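Local coordinates for 457aa long hypothetical protein (Pyrococcus horikoshii, PDB 2CSU) that is of uncharacterised function but belongs to the succinyl-CoA ligase-like family, with a Rossmann-type CoA-binding domain followed by flavodoxin-like and ligase-CoA domains, at residues K45-Q50 against A54-K59; A68-P73 against I82-K87. All coordinates share one frame; numbering follows the deposited sequence.

Interaction 1: residues K45-Q50 against A54-K59; sequences KEEEVQ and AYKSVK
Ala54 N donates to Glu47 O at 2.8 Å, and this backbone bond is the one hydrogen bond between 45-50 and 54-59. Its N-H points almost straight at the acceptor (168°), yet the donor stands 38° above the carbonyl plane of Glu47 and does not lie on a lone pair. The methyl of Ala54 carries most of the remaining contact: CB comes to 3.6 Å from Glu47 O and also lies near Glu46 O. On its apolar side Ala54 CB packs 3.9 Å from Val49 CG2, the branch turned to it while CG1 stands anti to the backbone N of Val49. The bond closes a tight reversal of the chain, in which strands 48-49 and 52-53 form a two-stranded antiparallel hairpin within the CoA-binding, Rossmann-type domain; Glu48 and Ala54 have the closest CA atoms, 4.6 Å apart. At the exposed margin, Glu47 OE1 and Lys56 NZ remain 4.1 Å apart, too far for a salt bridge, so any attraction there is probably modest. The bend of Glu47 at chi2 (-56°) turns its carboxylate toward that lysine. Further out, Pro41 of strand 38-42 touches both Val49 and Ala54, while Phe28 of helix 23-31 packs on Val49. The turn itself is held by Glu48 OE2, which accepts from Gly51 N, and by Asn18, whose side chain bonds to Glu48 O and Gln50 N.

Interaction 2: residues A68-P73 against I82-K87; sequences AIIVVP and IQCGEK
Between strand 67-70 and helix 74-87 lies a small, buried, apolar helix-on-sheet contact, in which Cys84 of the helix faces Ala68 and Ile70 of the strand. Only 87 Å² is buried between 68-73 and 82-87, both sides summed, and all three residues that touch are buried in the structure. The sulfur does the work on the helix side: Cys84 SG rests 3.7 Å from Ala68 CB, and Ile70 CD1 reaches the same SG at the longer distance of 4.4 Å. With SG anti to the carbonyl carbon of Cys84 (chi1 -70°), the sulfur is carried off the helix toward the strand. The CB atoms of Ala68 and Ile70, two residues apart, both point toward the helix, whereas that of the intervening Ile69 points away from it. Ile70 meets the sulfur with the end of an extended branch, in which CD1 lies anti to CA across the CB-CG1 bond (chi2 -175°). The CA atoms of Ala68 and Cys84 are 7.4 Å apart, the nearest pair across the two segments. This strand and helix are the first two elements of a right-handed beta-alpha-beta unit completed by strand 91-94, the recurring crossover of a Rossmann-type fold. Strand 67-70 is the central one of five parallel strands, bonded through its backbone to strand 10-14 at Ala12 and Ile14 and to strand 91-94 at Val93. Ile14 and Val89 also touch Cys84, and Ile82, further round the helix, packs against Ile116 and Tyr120 of helix 104-120.

Overall arrangement
From the N terminus, the chain passes strand 38-42 and first meets interaction 1, which closes the short hairpin between 45-50 and 54-59. It then runs through a loop into the central strand of the parallel sheet, where interaction 2 closes the turn from strand 67-70 back along helix 74-87, joining the strand to the later part of the helix. The two closures follow in series, neither enclosing nor crossing the other, with centres about 13 Å apart. They nevertheless meet in space: Lys59 NZ forms a salt bridge with Glu86 OE1, Ser57 OG probably hydrogen-bonds to Gln83 OE1, and Val58 packs on Gln83. The segment after the hairpin is thereby joined to helix 74-87 within the CoA-binding domain.

Interaction 1: residues K45-Q50 against A54-K59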
ATOM      1  N   LYS A  45      34.552  28.599  -6.759  1.00 42.85           N
ATOM      2  CA  LYS A  45      35.950  28.253  -6.515  1.00 43.82           C
ATOM      3  C   LYS A  45      36.325  26.903  -7.133  1.00 42.91           C
ATOM      4  O   LYS A  45      37.371  26.329  -6.857  1.00 44.03           O
ATOM      5  CB  LYS A  45      36.186  28.215  -5.008  1.00 45.18           C
ATOM      6  CG  LYS A  45      36.241  26.785  -4.469  1.00 47.85           C
ATOM      7  CD  LYS A  45      34.976  26.409  -3.702  1.00 49.71           C
ATOM      8  CE  LYS A  45      35.230  25.328  -2.649  1.00 50.54           C
ATOM      9  NZ  LYS A  45      35.012  24.009  -3.235  1.00 50.83           N
ATOM     10  N   GLU A  46      35.522  26.369  -8.037  1.00 42.00           N
ATOM     11  CA  GLU A  46      35.849  25.096  -8.653  1.00 40.54           C
ATOM     12  C   GLU A  46      36.251  25.228 -10.119  1.00 39.83           C
ATOM     13  O   GLU A  46      35.680  26.032 -10.864  1.00 38.67           O
ATOM     14  CB  GLU A  46      34.647  24.163  -8.533  1.00 41.57           C
ATOM     15  CG  GLU A  46      34.438  23.616  -7.145  1.00 42.71           C
ATOM     16  CD  GLU A  46      35.679  22.978  -6.587  1.00 43.19           C
ATOM     17  OE1 GLU A  46      35.695  22.658  -5.387  1.00 44.67           O
ATOM     18  OE2 GLU A  46      36.646  22.806  -7.353  1.00 44.83           O
ATOM     19  N   GLU A  47      37.247  24.442 -10.525  1.00 38.66           N
ATOM     20  CA  GLU A  47      37.704  24.447 -11.914  1.00 36.87           C
ATOM     21  C   GLU A  47      36.895  23.360 -12.593  1.00 35.57           C
ATOM     22  O   GLU A  47      36.532  23.446 -13.768  1.00 35.28           O
ATOM     23  CB  GLU A  47      39.193  24.093 -12.001  1.00 37.98           C
ATOM     24  CG  GLU A  47      40.103  24.968 -11.164  1.00 39.10           C
ATOM     25  CD  GLU A  47      39.953  26.434 -11.497  1.00 40.35           C
ATOM     26  OE1 GLU A  47      39.903  26.766 -12.707  1.00 40.82           O
ATOM     27  OE2 GLU A  47      39.892  27.253 -10.546  1.00 41.76           O
ATOM     28  N   GLU A  48      36.596  22.334 -11.815  1.00 34.54           N
ATOM     29  CA  GLU A  48      35.835  21.204 -12.305  1.00 33.27           C
ATOM     30  C   GLU A  48      34.955  20.671 -11.191  1.00 31.75           C
ATOM     31  O   GLU A  48      35.267  20.809 -10.009  1.00 31.32           O
ATOM     32  CB  GLU A  48      36.809  20.137 -12.818  1.00 34.28           C
ATOM     33  CG  GLU A  48      36.390  18.696 -12.670  1.00 36.48           C
ATOM     34  CD  GLU A  48      36.724  18.120 -11.309  1.00 36.69           C
ATOM     35  OE1 GLU A  48      37.831  18.358 -10.775  1.00 38.00           O
ATOM     36  OE2 GLU A  48      35.862  17.417 -10.771  1.00 36.59           O
ATOM     37  N   VAL A  49      33.839  20.075 -11.581  1.00 29.63           N
ATOM     38  CA  VAL A  49      32.913  19.519 -10.622  1.00 28.00           C
ATOM     39  C   VAL A  49      32.513  18.149 -11.103  1.00 26.73           C
ATOM     40  O   VAL A  49      32.002  17.992 -12.214  1.00 25.94           O
ATOM     41  CB  VAL A  49      31.649  20.406 -10.463  1.00 27.75           C
ATOM     42  CG1 VAL A  49      30.633  19.712  -9.570  1.00 26.87           C
ATOM     43  CG2 VAL A  49      32.036  21.737  -9.849  1.00 28.06           C
ATOM     44  N   GLN A  50      32.757  17.155 -10.260  1.00 26.23           N
ATOM     45  CA  GLN A  50      32.425  15.789 -10.602  1.00 25.93           C
ATOM     46  C   GLN A  50      32.990  15.407 -11.970  1.00 26.11           C
ATOM     47  O   GLN A  50      32.356  14.700 -12.753  1.00 26.22           O
ATOM     48  CB  GLN A  50      30.897  15.608 -10.541  1.00 25.17           C
ATOM     49  CG  GLN A  50      30.394  15.554  -9.095  1.00 24.72           C
ATOM     50  CD  GLN A  50      28.879  15.570  -8.972  1.00 24.90           C
ATOM     51  OE1 GLN A  50      28.191  14.706  -9.518  1.00 24.79           O
ATOM     52  NE2 GLN A  50      28.353  16.550  -8.237  1.00 23.79           N
ATOM     53  N   ALA A  54      34.027  23.359 -14.973  1.00 32.85           N
ATOM     54  CA  ALA A  54      33.087  24.276 -14.349  1.00 34.08           C
ATOM     55  C   ALA A  54      33.424  25.734 -14.634  1.00 34.17           C
ATOM     56  O   ALA A  54      34.557  26.070 -14.985  1.00 34.50           O
ATOM     57  CB  ALA A  54      33.057  24.027 -12.854  1.00 34.11           C
ATOM     58  N   TYR A  55      32.428  26.596 -14.477  1.00 34.96           N
ATOM     59  CA  TYR A  55      32.599  28.024 -14.707  1.00 35.73           C
ATOM     60  C   TYR A  55      32.330  28.809 -13.431  1.00 36.34           C
ATOM     61  O   TYR A  55      31.454  28.450 -12.634  1.00 36.42           O
ATOM     62  CB  TYR A  55      31.668  28.486 -15.833  1.00 36.10           C
ATOM     63  CG  TYR A  55      31.994  27.842 -17.167  1.00 37.10           C
ATOM     64  CD1 TYR A  55      32.994  28.366 -17.996  1.00 37.69           C
ATOM     65  CD2 TYR A  55      31.334  26.682 -17.581  1.00 36.90           C
ATOM     66  CE1 TYR A  55      33.328  27.746 -19.208  1.00 38.27           C
ATOM     67  CE2 TYR A  55      31.660  26.054 -18.789  1.00 37.78           C
ATOM     68  CZ  TYR A  55      32.654  26.591 -19.597  1.00 38.14           C
ATOM     69  OH  TYR A  55      32.959  25.978 -20.793  1.00 39.12           O
ATOM     70  N   LYS A  56      33.101  29.879 -13.249  1.00 36.63           N
ATOM     71  CA  LYS A  56      32.991  30.744 -12.079  1.00 37.11           C
ATOM     72  C   LYS A  56      31.638  31.455 -12.041  1.00 36.75           C
ATOM     73  O   LYS A  56      31.074  31.745 -10.994  1.00 35.83           O
ATOM     74  CB  LYS A  56      34.118  31.776 -12.147  1.00 39.03           C
ATOM     75  CG  LYS A  56      35.489  31.154 -11.881  1.00 41.31           C
ATOM     76  CD  LYS A  56      36.633  32.040 -12.374  1.00 43.41           C
ATOM     77  CE  LYS A  56      37.984  31.318 -12.338  1.00 43.69           C
ATOM     78  NZ  LYS A  56      38.035  30.319 -13.403  1.00 44.72           N
ATOM     79  N   SER A  57      31.136  31.772 -13.247  1.00 36.10           N
ATOM     80  CA  SER A  57      29.838  32.425 -13.342  1.00 36.49           C
ATOM     81  C   SER A  57      29.064  31.942 -14.570  1.00 36.49           C
ATOM     82  O   SER A  57      29.627  31.499 -15.563  1.00 36.94           O
ATOM     83  CB  SER A  57      30.067  33.935 -13.431  1.00 36.40           C
ATOM     84  OG  SER A  57      28.874  34.567 -13.891  1.00 37.65           O
ATOM     85  N   VAL A  58      27.725  31.995 -14.460  1.00 36.60           N
ATOM     86  CA  VAL A  58      26.895  31.548 -15.570  1.00 36.79           C
ATOM     87  C   VAL A  58      27.102  32.413 -16.814  1.00 37.18           C
ATOM     88  O   VAL A  58      26.638  32.109 -17.905  1.00 37.12           O
ATOM     89  CB  VAL A  58      25.433  31.616 -15.131  1.00 36.07           C
ATOM     90  CG1 VAL A  58      25.066  33.053 -14.769  1.00 36.47           C
ATOM     91  CG2 VAL A  58      24.532  31.140 -16.254  1.00 35.74           C
ATOM     92  N   LYS A  59      27.793  33.548 -16.612  1.00 38.96           N
ATOM     93  CA  LYS A  59      28.025  34.454 -17.729  1.00 40.22           C
ATOM     94  C   LYS A  59      29.138  33.947 -18.651  1.00 40.32           C
ATOM     95  O   LYS A  59      29.230  34.303 -19.817  1.00 40.70           O
ATOM     96  CB  LYS A  59      28.413  35.822 -17.162  1.00 41.78           C
ATOM     97  CG  LYS A  59      27.204  36.609 -16.654  1.00 43.91           C
ATOM     98  CD  LYS A  59      27.578  37.585 -15.535  1.00 45.97           C
ATOM     99  CE  LYS A  59      28.326  38.815 -16.056  1.00 46.98           C
ATOM    100  NZ  LYS A  59      28.317  39.864 -15.038  1.00 48.63           N
TER

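Interaction 2: residues A68-P73 against I82-K87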
ATOM      1  N   ALA A  68      18.436  27.379 -15.580  1.00 28.72           N
ATOM      2  CA  ALA A  68      19.436  27.383 -14.526  1.00 27.93           C
ATOM      3  C   ALA A  68      18.819  26.927 -13.224  1.00 27.23           C
ATOM      4  O   ALA A  68      17.664  27.230 -12.935  1.00 26.97           O
ATOM      5  CB  ALA A  68      20.027  28.784 -14.353  1.00 28.20           C
ATOM      6  N   ILE A  69      19.599  26.196 -12.437  1.00 26.24           N
ATOM      7  CA  ILE A  69      19.145  25.732 -11.146  1.00 25.50           C
ATOM      8  C   ILE A  69      20.000  26.460 -10.125  1.00 26.12           C
ATOM      9  O   ILE A  69      21.230  26.336 -10.132  1.00 26.74           O
ATOM     10  CB  ILE A  69      19.358  24.225 -10.953  1.00 25.46           C
ATOM     11  CG1 ILE A  69      18.877  23.437 -12.187  1.00 24.92           C
ATOM     12  CG2 ILE A  69      18.658  23.784  -9.672  1.00 24.71           C
ATOM     13  CD1 ILE A  69      17.475  23.771 -12.660  1.00 25.06           C
ATOM     14  N   ILE A  70      19.364  27.238  -9.257  1.00 25.33           N
ATOM     15  CA  ILE A  70      20.105  27.958  -8.255  1.00 25.32           C
ATOM     16  C   ILE A  70      20.049  27.184  -6.953  1.00 25.87           C
ATOM     17  O   ILE A  70      18.993  27.036  -6.335  1.00 26.69           O
ATOM     18  CB  ILE A  70      19.560  29.381  -8.098  1.00 24.04           C
ATOM     19  CG1 ILE A  70      19.725  30.121  -9.436  1.00 23.60           C
ATOM     20  CG2 ILE A  70      20.290  30.097  -6.977  1.00 24.34           C
ATOM     21  CD1 ILE A  70      19.332  31.606  -9.425  1.00 23.31           C
ATOM     22  N   VAL A  71      21.209  26.665  -6.562  1.00 26.82           N
ATOM     23  CA  VAL A  71      21.339  25.874  -5.353  1.00 28.44           C
ATOM     24  C   VAL A  71      22.530  26.345  -4.532  1.00 29.09           C
ATOM     25  O   VAL A  71      23.339  25.569  -4.034  1.00 30.86           O
ATOM     26  CB  VAL A  71      21.486  24.404  -5.747  1.00 29.11           C
ATOM     27  CG1 VAL A  71      22.815  24.186  -6.473  1.00 30.46           C
ATOM     28  CG2 VAL A  71      21.434  23.532  -4.504  1.00 28.59           C
ATOM     29  N   VAL A  72      22.650  27.681  -4.458  1.00 29.51           N
ATOM     30  CA  VAL A  72      23.651  28.276  -3.589  1.00 30.72           C
ATOM     31  C   VAL A  72      23.001  28.830  -2.316  1.00 31.11           C
ATOM     32  O   VAL A  72      21.788  28.886  -2.183  1.00 31.21           O
ATOM     33  CB  VAL A  72      24.340  29.397  -4.362  1.00 31.09           C
ATOM     34  CG1 VAL A  72      25.118  28.809  -5.537  1.00 30.80           C
ATOM     35  CG2 VAL A  72      23.302  30.374  -4.881  1.00 30.44           C
ATOM     36  N   PRO A  73      23.859  29.181  -1.343  1.00 30.93           N
ATOM     37  CA  PRO A  73      23.404  29.809  -0.109  1.00 30.71           C
ATOM     38  C   PRO A  73      22.572  31.076  -0.356  1.00 30.64           C
ATOM     39  O   PRO A  73      22.722  31.783  -1.341  1.00 29.72           O
ATOM     40  CB  PRO A  73      24.642  30.121   0.729  1.00 30.51           C
ATOM     41  CG  PRO A  73      25.762  29.214   0.224  1.00 30.94           C
ATOM     42  CD  PRO A  73      25.290  28.951  -1.283  1.00 31.14           C
ATOM     43  N   ILE A  82      20.308  37.705 -11.035  1.00 26.20           N
ATOM     44  CA  ILE A  82      20.605  38.808 -11.949  1.00 25.88           C
ATOM     45  C   ILE A  82      21.584  38.337 -13.028  1.00 26.49           C
ATOM     46  O   ILE A  82      21.430  38.668 -14.207  1.00 26.00           O
ATOM     47  CB  ILE A  82      21.191  40.030 -11.182  1.00 26.42           C
ATOM     48  CG1 ILE A  82      20.117  40.592 -10.236  1.00 26.74           C
ATOM     49  CG2 ILE A  82      21.661  41.130 -12.171  1.00 26.28           C
ATOM     50  CD1 ILE A  82      20.543  41.809  -9.428  1.00 24.79           C
ATOM     51  N   GLN A  83      22.594  37.563 -12.634  1.00 26.52           N
ATOM     52  CA  GLN A  83      23.534  37.055 -13.621  1.00 26.97           C
ATOM     53  C   GLN A  83      22.752  36.234 -14.663  1.00 26.92           C
ATOM     54  O   GLN A  83      22.920  36.426 -15.865  1.00 27.17           O
ATOM     55  CB  GLN A  83      24.607  36.199 -12.943  1.00 27.85           C
ATOM     56  CG  GLN A  83      25.761  37.019 -12.316  1.00 29.57           C
ATOM     57  CD  GLN A  83      26.767  36.150 -11.573  1.00 30.05           C
ATOM     58  OE1 GLN A  83      27.255  35.151 -12.106  1.00 30.75           O
ATOM     59  NE2 GLN A  83      27.083  36.529 -10.342  1.00 30.37           N
ATOM     60  N   CYS A  84      21.879  35.337 -14.208  1.00 26.59           N
ATOM     61  CA  CYS A  84      21.097  34.546 -15.146  1.00 26.04           C
ATOM     62  C   CYS A  84      20.360  35.507 -16.077  1.00 26.73           C
ATOM     63  O   CYS A  84      20.260  35.275 -17.286  1.00 26.32           O
ATOM     64  CB  CYS A  84      20.095  33.662 -14.407  1.00 24.18           C
ATOM     65  SG  CYS A  84      20.834  32.300 -13.482  1.00 23.88           S
ATOM     66  N   GLY A  85      19.858  36.598 -15.499  1.00 27.67           N
ATOM     67  CA  GLY A  85      19.144  37.584 -16.286  1.00 28.73           C
ATOM     68  C   GLY A  85      19.959  38.152 -17.436  1.00 29.39           C
ATOM     69  O   GLY A  85      19.491  38.195 -18.578  1.00 29.84           O
ATOM     70  N   GLU A  86      21.178  38.592 -17.144  1.00 31.27           N
ATOM     71  CA  GLU A  86      22.039  39.167 -18.169  1.00 33.04           C
ATOM     72  C   GLU A  86      22.420  38.103 -19.203  1.00 33.41           C
ATOM     73  O   GLU A  86      22.572  38.394 -20.400  1.00 33.94           O
ATOM     74  CB  GLU A  86      23.291  39.743 -17.516  1.00 34.80           C
ATOM     75  CG  GLU A  86      23.003  40.559 -16.254  1.00 38.16           C
ATOM     76  CD  GLU A  86      24.267  41.063 -15.560  1.00 41.37           C
ATOM     77  OE1 GLU A  86      25.258  40.299 -15.481  1.00 42.23           O
ATOM     78  OE2 GLU A  86      24.269  42.222 -15.082  1.00 43.25           O
ATOM     79  N   LYS A  87      22.546  36.864 -18.735  1.00 32.75           N
ATOM     80  CA  LYS A  87      22.955  35.741 -19.576  1.00 32.52           C
ATOM     81  C   LYS A  87      21.859  35.333 -20.568  1.00 32.26           C
ATOM     82  O   LYS A  87      22.104  34.685 -21.578  1.00 31.67           O
ATOM     83  CB  LYS A  87      23.306  34.560 -18.674  1.00 34.12           C
ATOM     84  CG  LYS A  87      23.670  33.308 -19.476  1.00 34.79           C
ATOM     85  CD  LYS A  87      24.826  33.555 -20.449  1.00 35.71           C
ATOM     86  CE  LYS A  87      25.356  32.259 -21.075  1.00 36.34           C
ATOM     87  NZ  LYS A  87      26.340  32.577 -22.107  1.00 36.57           N
TER